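Local coordinates for 1H-3-hydroxy-4-oxoquinoline 2,4-dioxygenase (Pseudomonas putida, PDB 3IBT), which catalyses the cofactor-independent ring cleavage of 3-hydroxy-1H-quinolin-4-one by dioxygen, giving N-formylanthranilate and carbon monoxide, at residues A160-L163 against N164-N168; L196-M199 against D200-Q204. All coordinates share one frame; numbering follows the deposited sequence.

Both contacts are local, and both lie within one alpha/beta-hydrolase chain. Contact 1 comes first along the sequence, on helix 160-169. Contact 2 follows at the end of helix 195-200 and in the loop that leads to strand 207-212. Helix 175-192 comes between them along the chain. Their centres are 34 Å apart, on opposite sides of the chain's centre, and their nearest atoms are about 22 Å apart. Both fall in the helical excursion between the neighbouring parallel strands 115-119 and 207-212. Contact 1 lies beside residues that probably bind substrate. Contact 2 lies away from the annotated sites, where the chain turns back toward the sheet.

Contact 1: A160-L163 against N164-N168; sequences ADVL and NHLRN
Similar first torsions set Leu163 and Arg167 side by side, with CG beside the backbone N and anti to the carbonyl carbon in each (chi1 -66° and -81°). They form an i, i+4 pair on helix 160-169. This helix is part of the insertion between strands 115-119 and 207-212, the place where alpha/beta hydrolases commonly carry a cap. The Arg167 chain bends at chi2, and its guanidinium returns alongside the leucine. Leu163 CD2 lies over one face of that group, offset toward its rim, 3.4 Å from Arg167 NH2. The aliphatic part of the arginine passes close to the backbone, with Arg167 CD 3.4 Å from Leu163 O.

Leu166 faces the buried side. Its CG sits between the backbone N and the carbonyl carbon (chi1 49°), which turns the side chain back toward the preceding turn. Leu166 CD2 meets Val162 CG1 at 4.3 Å. Leu166 CD1 meets Leu163 CD2, also at 4.3 Å. Replacing Leu166 with an alanine would probably leave Val162 CG1 and Leu163 CD2 without these partners and open a gap near Trp153, a likely substrate-binding residue.

The His165 ring is edge-to-face with Phe245, and its side chain is about 3 Å from that of Gln32, another probable substrate contact. Asp161 OD2 is hydrogen-bonded to Asn39.

The helix widens into a pi-type turn at 165-168. Before that, ordinary helical backbone bonds hold the first turn. Asn164 N binds Ala160 O at 2.8 Å. His165 N binds Asp161 O at 3.1 Å. Leu166 N binds Val162 O at 3.0 Å.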
loop_
_atom_site.group_PDB
_atom_site.type_symbol
_atom_site.label_atom_id
_atom_site.label_comp_id
_atom_site.label_asym_id
_atom_site.label_seq_id
_atom_site.Cartn_x
_atom_site.Cartn_y
_atom_site.Cartn_z
ATOM N N ALA A 160 -2.082 9.059 -18.593
ATOM C CA ALA A 160 -2.799 10.237 -18.111
ATOM C C ALA A 160 -3.004 10.178 -16.603
ATOM O O ALA A 160 -2.671 11.137 -15.901
ATOM C CB ALA A 160 -4.112 10.372 -18.822
ATOM N N ASP A 161 -3.499 9.035 -16.121
ATOM C CA ASP A 161 -3.893 8.825 -14.731
ATOM C C ASP A 161 -2.733 8.724 -13.771
ATOM O O ASP A 161 -2.862 9.126 -12.623
ATOM C CB ASP A 161 -4.716 7.543 -14.571
ATOM C CG ASP A 161 -6.015 7.549 -15.374
ATOM O OD1 ASP A 161 -6.547 8.658 -15.712
ATOM O OD2 ASP A 161 -6.516 6.414 -15.637
ATOM N N VAL A 162 -1.614 8.151 -14.205
ATOM C CA VAL A 162 -0.438 8.016 -13.329
ATOM C C VAL A 162 0.214 9.370 -13.209
ATOM O O VAL A 162 0.519 9.827 -12.099
ATOM C CB VAL A 162 0.581 7.012 -13.890
ATOM C CG1 VAL A 162 1.832 7.063 -13.114
ATOM C CG2 VAL A 162 0.012 5.643 -13.818
ATOM N N LEU A 163 0.420 9.997 -14.371
ATOM C CA LEU A 163 0.903 11.378 -14.427
ATOM C C LEU A 163 0.047 12.279 -13.548
ATOM O O LEU A 163 0.573 13.026 -12.734
ATOM C CB LEU A 163 0.969 11.895 -15.866
ATOM C CG LEU A 163 2.012 11.174 -16.713
ATOM C CD1 LEU A 163 1.878 11.509 -18.159
ATOM C CD2 LEU A 163 3.381 11.546 -16.260
ATOM N N ASN A 164 -1.268 12.176 -13.668
ATOM C CA ASN A 164 -2.129 13.043 -12.878
ATOM C C ASN A 164 -1.894 12.834 -11.392
ATOM O O ASN A 164 -1.963 13.794 -10.568
ATOM C CB ASN A 164 -3.617 12.830 -13.173
ATOM C CG ASN A 164 -4.488 13.762 -12.334
ATOM O OD1 ASN A 164 -4.298 14.982 -12.346
ATOM N ND2 ASN A 164 -5.390 13.198 -11.560
ATOM N N HIS A 165 -1.645 11.562 -11.068
ATOM C CA HIS A 165 -1.438 11.175 -9.694
ATOM C C HIS A 165 -0.192 11.866 -9.129
ATOM O O HIS A 165 -0.250 12.599 -8.129
ATOM C CB HIS A 165 -1.313 9.688 -9.569
ATOM C CG HIS A 165 -1.136 9.240 -8.168
ATOM N ND1 HIS A 165 -2.162 9.253 -7.251
ATOM C CD2 HIS A 165 -0.051 8.783 -7.511
ATOM C CE1 HIS A 165 -1.723 8.805 -6.090
ATOM N NE2 HIS A 165 -0.440 8.524 -6.219
ATOM N N LEU A 166 0.934 11.669 -9.794
ATOM C CA LEU A 166 2.140 12.313 -9.349
ATOM C C LEU A 166 2.237 13.763 -9.844
ATOM O O LEU A 166 3.323 14.332 -9.972
ATOM C CB LEU A 166 3.367 11.441 -9.671
ATOM C CG LEU A 166 3.555 10.848 -11.065
ATOM C CD1 LEU A 166 4.124 11.885 -12.067
ATOM C CD2 LEU A 166 4.465 9.669 -10.939
ATOM N N ARG A 167 1.101 14.399 -10.087
ATOM C CA ARG A 167 1.112 15.865 -10.194
ATOM C C ARG A 167 0.070 16.527 -9.372
ATOM O O ARG A 167 0.091 17.722 -9.256
ATOM C CB ARG A 167 0.939 16.354 -11.629
ATOM C CG ARG A 167 2.219 16.314 -12.417
ATOM C CD ARG A 167 1.937 15.910 -13.861
ATOM N NE ARG A 167 3.129 15.384 -14.536
ATOM C CZ ARG A 167 3.278 15.329 -15.862
ATOM N NH1 ARG A 167 2.306 15.760 -16.675
ATOM N NH2 ARG A 167 4.406 14.838 -16.376
ATOM N N ASN A 168 -0.875 15.777 -8.840
ATOM C CA ASN A 168 -2.015 16.425 -8.236
ATOM C C ASN A 168 -2.471 15.766 -6.938
ATOM O O ASN A 168 -3.028 16.434 -6.051
ATOM C CB ASN A 168 -3.161 16.570 -9.256
ATOM C CG ASN A 168 -2.928 17.712 -10.268
ATOM O OD1 ASN A 168 -1.931 17.719 -11.005
ATOM N ND2 ASN A 168 -3.869 18.678 -10.310
#

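Contact 2: L196-M199 against D200-Q204; sequences LDRM and DSLPQ. Unlike the reference sequence in segment 200-204: Asp200 (reference Glu).
The contact is the C-terminal end of helix 195-200, where the chain leaves the helix for the loop before strand 207-212. Asp200 N gives an ordinary i to i-4 helical bond to Leu196 O, 3.0 Å long. Ser201 N bonds to Arg198 O at 3.1 Å, and Leu202 N bonds to Met199 O at 3.1 Å. Each of these two bonds spans three residues.

Arg198 O takes a second bond, from the Ser201 hydroxyl, with OG 2.8 Å away. The hydroxyl and the amide of Ser201 approach from the same face of that carbonyl plane. The first torsion of the serine places OG between its own N and carbonyl carbon (chi1 79°), which turns the hydroxyl back to the preceding turn. Two donors from one residue thus grip one carbonyl.

Arg198 and Leu202 cross at about a right angle. Arg198 CG is anti to the backbone N (chi1 174°), and a bend at chi2 brings the guanidinium toward Leu202. Leu202 CD2 packs 3.7 Å from Arg198 NH2. The charge of the arginine is met by a salt bridge to Glu106, and Trp192 adds a cation-pi contact. Leu202 also touches Ile102, so both side chains rest on helix 97-107.

Leu202 CG lies 3.4 Å from Met199 O, beside the last turn. Lys205 NZ bonds to the carbonyls of Asp200 and Leu202, where a positive charge probably suits the helix dipole. The pattern is that of an alpha-helix C-terminus closing through two successive 3-10-like turns.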
loop_
_atom_site.group_PDB
_atom_site.type_symbol
_atom_site.label_atom_id
_atom_site.label_comp_id
_atom_site.label_asym_id
_atom_site.label_seq_id
_atom_site.Cartn_x
_atom_site.Cartn_y
_atom_site.Cartn_z
ATOM N N LEU A 196 10.853 -8.950 2.758
ATOM C CA LEU A 196 11.004 -10.411 2.803
ATOM C C LEU A 196 11.276 -10.993 4.204
ATOM O O LEU A 196 10.727 -12.050 4.553
ATOM C CB LEU A 196 12.086 -10.884 1.840
ATOM C CG LEU A 196 11.647 -10.764 0.387
ATOM C CD1 LEU A 196 12.937 -10.592 -0.435
ATOM C CD2 LEU A 196 10.762 -11.973 -0.054
ATOM N N ASP A 197 12.131 -10.328 4.983
ATOM C CA ASP A 197 12.417 -10.748 6.348
ATOM C C ASP A 197 11.224 -10.513 7.226
ATOM O O ASP A 197 10.869 -11.355 8.037
ATOM C CB ASP A 197 13.592 -9.967 6.922
ATOM C CG ASP A 197 14.909 -10.320 6.258
ATOM O OD1 ASP A 197 14.894 -10.993 5.217
ATOM O OD2 ASP A 197 15.979 -9.939 6.784
ATOM N N ARG A 198 10.611 -9.348 7.097
ATOM C CA ARG A 198 9.362 -9.107 7.807
ATOM C C ARG A 198 8.432 -10.334 7.716
ATOM O O ARG A 198 8.067 -10.916 8.742
ATOM C CB ARG A 198 8.690 -7.843 7.254
ATOM C CG ARG A 198 7.337 -7.541 7.791
ATOM C CD ARG A 198 7.353 -7.622 9.262
ATOM N NE ARG A 198 6.179 -7.012 9.882
ATOM C CZ ARG A 198 5.506 -7.593 10.867
ATOM N NH1 ARG A 198 4.458 -6.990 11.420
ATOM N NH2 ARG A 198 5.889 -8.793 11.296
HETATM N N MSE A 199 8.119 -10.734 6.482
HETATM C CA MSE A 199 7.140 -11.764 6.171
HETATM C C MSE A 199 7.607 -13.115 6.669
HETATM O O MSE A 199 6.847 -13.874 7.296
HETATM C CB MSE A 199 6.845 -11.801 4.655
HETATM C CG MSE A 199 6.033 -10.593 4.140
HETATM SE SE MSE A 199 5.567 -10.496 2.180
HETATM C CE MSE A 199 7.367 -10.175 1.372
ATOM N N ASP A 200 8.874 -13.399 6.423
ATOM C CA ASP A 200 9.464 -14.639 6.845
ATOM C C ASP A 200 9.415 -14.818 8.396
ATOM O O ASP A 200 9.578 -15.918 8.917
ATOM C CB ASP A 200 10.890 -14.688 6.284
ATOM C CG ASP A 200 11.364 -16.125 5.928
ATOM O OD1 ASP A 200 10.650 -17.116 6.280
ATOM O OD2 ASP A 200 12.467 -16.259 5.299
ATOM N N SER A 201 9.127 -13.752 9.136
ATOM C CA SER A 201 9.175 -13.829 10.581
ATOM C C SER A 201 7.810 -13.820 11.219
ATOM O O SER A 201 7.697 -13.753 12.445
ATOM C CB SER A 201 10.009 -12.688 11.151
ATOM O OG SER A 201 9.235 -11.507 11.170
ATOM N N LEU A 202 6.764 -13.856 10.409
ATOM C CA LEU A 202 5.441 -14.113 10.974
ATOM C C LEU A 202 5.435 -15.568 11.463
ATOM O O LEU A 202 6.022 -16.451 10.817
ATOM C CB LEU A 202 4.323 -13.872 9.961
ATOM C CG LEU A 202 4.295 -12.576 9.153
ATOM C CD1 LEU A 202 3.455 -12.782 7.959
ATOM C CD2 LEU A 202 3.717 -11.479 9.933
ATOM N N PRO A 203 4.839 -15.811 12.646
ATOM C CA PRO A 203 4.727 -17.188 13.213
ATOM C C PRO A 203 3.851 -18.148 12.379
ATOM O O PRO A 203 4.117 -19.358 12.330
ATOM C CB PRO A 203 4.097 -16.959 14.589
ATOM C CG PRO A 203 3.456 -15.590 14.510
ATOM C CD PRO A 203 4.282 -14.780 13.547
ATOM N N GLN A 204 2.807 -17.599 11.756
ATOM C CA GLN A 204 1.888 -18.346 10.925
ATOM C C GLN A 204 1.633 -17.490 9.694
ATOM O O GLN A 204 1.151 -16.351 9.787
ATOM C CB GLN A 204 0.586 -18.572 11.666
ATOM C CG GLN A 204 0.712 -19.406 12.915
ATOM C CD GLN A 204 -0.664 -19.748 13.498
ATOM O OE1 GLN A 204 -1.699 -19.295 12.979
ATOM N NE2 GLN A 204 -0.683 -20.553 14.576
#